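PDB 3AIN: 303aa long hypothetical esterase from Sulfolobus tokodaii, which catalyses the hydrolysis of carboxylic esters as a thermostable, dimeric carboxylesterase related to hormone-sensitive lipase. Local coordinates for residues 136-139 with 140-144. The protein carries 1 engineered substitution. Residues are numbered along the deposited sequence; the frame is centred on the assembly and turned at random.
Sequences KFPA and AVVDS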
loop_
_atom_site.group_PDB
_atom_site.type_symbol
_atom_site.label_atom_id
_atom_site.label_comp_id
_atom_site.label_asym_id
_atom_site.label_seq_id
_atom_site.Cartn_x
_atom_site.Cartn_y
_atom_site.Cartn_z
ATOM N N LYS A 136 -32.157 -2.230 14.456
ATOM C CA LYS A 136 -32.095 -2.695 13.063
ATOM C C LYS A 136 -31.612 -1.589 12.128
ATOM O O LYS A 136 -31.752 -0.410 12.422
ATOM C CB LYS A 136 -33.501 -3.147 12.628
ATOM C CG LYS A 136 -33.978 -4.413 13.325
ATOM C CD LYS A 136 -33.841 -5.583 12.380
ATOM C CE LYS A 136 -34.104 -6.911 13.034
ATOM N NZ LYS A 136 -33.419 -7.969 12.232
ATOM N N PHE A 137 -31.097 -1.979 10.957
ATOM C CA PHE A 137 -30.987 -1.046 9.842
ATOM C C PHE A 137 -32.247 -0.164 9.827
ATOM O O PHE A 137 -33.351 -0.686 9.949
ATOM C CB PHE A 137 -30.863 -1.878 8.543
ATOM C CG PHE A 137 -30.842 -1.054 7.291
ATOM C CD1 PHE A 137 -29.652 -0.515 6.821
ATOM C CD2 PHE A 137 -32.012 -0.836 6.565
ATOM C CE1 PHE A 137 -29.613 0.240 5.665
ATOM C CE2 PHE A 137 -31.986 -0.091 5.389
ATOM C CZ PHE A 137 -30.797 0.442 4.926
ATOM N N PRO A 138 -32.105 1.146 9.538
ATOM C CA PRO A 138 -30.871 1.850 9.220
ATOM C C PRO A 138 -30.242 2.576 10.408
ATOM O O PRO A 138 -29.539 3.560 10.200
ATOM C CB PRO A 138 -31.322 2.897 8.213
ATOM C CG PRO A 138 -32.743 3.245 8.670
ATOM C CD PRO A 138 -33.297 1.991 9.316
ATOM N N ALA A 139 -30.416 2.063 11.617
ATOM C CA ALA A 139 -29.943 2.797 12.798
ATOM C C ALA A 139 -28.432 3.089 12.719
ATOM O O ALA A 139 -28.001 4.217 12.916
ATOM C CB ALA A 139 -30.263 2.025 14.059
ATOM N N ALA A 140 -27.640 2.093 12.322
ATOM C CA ALA A 140 -26.195 2.304 12.225
ATOM C C ALA A 140 -25.850 3.414 11.236
ATOM O O ALA A 140 -24.901 4.163 11.447
ATOM C CB ALA A 140 -25.484 0.987 11.846
ATOM N N VAL A 141 -26.573 3.449 10.116
ATOM C CA VAL A 141 -26.361 4.461 9.090
ATOM C C VAL A 141 -26.771 5.847 9.589
ATOM O O VAL A 141 -26.071 6.847 9.352
ATOM C CB VAL A 141 -27.173 4.110 7.831
ATOM C CG1 VAL A 141 -27.077 5.228 6.791
ATOM C CG2 VAL A 141 -26.664 2.799 7.269
ATOM N N VAL A 142 -27.937 5.911 10.227
ATOM C CA VAL A 142 -28.402 7.188 10.761
ATOM C C VAL A 142 -27.359 7.761 11.736
ATOM O O VAL A 142 -26.997 8.929 11.645
ATOM C CB VAL A 142 -29.762 7.034 11.475
ATOM C CG1 VAL A 142 -30.117 8.327 12.243
ATOM C CG2 VAL A 142 -30.871 6.711 10.464
ATOM N N ASP A 143 -26.927 6.945 12.705
ATOM C CA ASP A 143 -25.899 7.386 13.644
ATOM C C ASP A 143 -24.592 7.776 12.955
ATOM O O ASP A 143 -23.937 8.747 13.340
ATOM C CB ASP A 143 -25.609 6.313 14.692
ATOM C CG ASP A 143 -26.763 6.092 15.635
ATOM O OD1 ASP A 143 -27.795 6.773 15.493
ATOM O OD2 ASP A 143 -26.652 5.177 16.475
ATOM N N SER A 144 -24.148 6.963 12.002
ATOM C CA SER A 144 -22.879 7.265 11.333
ATOM C C SER A 144 -22.904 8.582 10.592
ATOM O O SER A 144 -21.949 9.361 10.670
ATOM C CB SER A 144 -22.462 6.106 10.413
ATOM O OG SER A 144 -22.274 4.911 11.188
#
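Pro138, at the N-cap of helix 139-153, lies against Val141 and Val142 of the first turn while its carbonyl begins the helical hydrogen bonding. Val142 N reaches Pro138 O at 2.8 Å, with a nearly straight N-H...O angle of 169°, and Asp143 N bonds Ala139 O at 2.9 Å. Above the first carbonyl, Val142 places CG2 beside its own backbone N because CG1 is anti to that nitrogen (chi1 170°); CG2 thereby lies 3.4 Å from Pro138 O and meets the ring at Pro138 CG. Val141 has the same rotamer, and its CG2 approaches Phe137 CE1 obliquely at 4.2 Å. The peptide bond between Phe137 and Pro138 is cis, which folds the proline back so that its CB sits over the centre of the phenyl ring, 3.9 Å above the plane. Tyr230 packs edge-to-face on Phe137 and also touches Val141, joining the start of this core helix to helix 220-230. One turn on, Ser144 OG donates to Ala140 O at 2.7 Å, while Ser144 N also donates to that oxygen from the opposite face of the carbonyl plane, so two donors grip it. The negative charge of Asp143 is probably balanced by the salt bridge from its OD1 to Arg130 NH2.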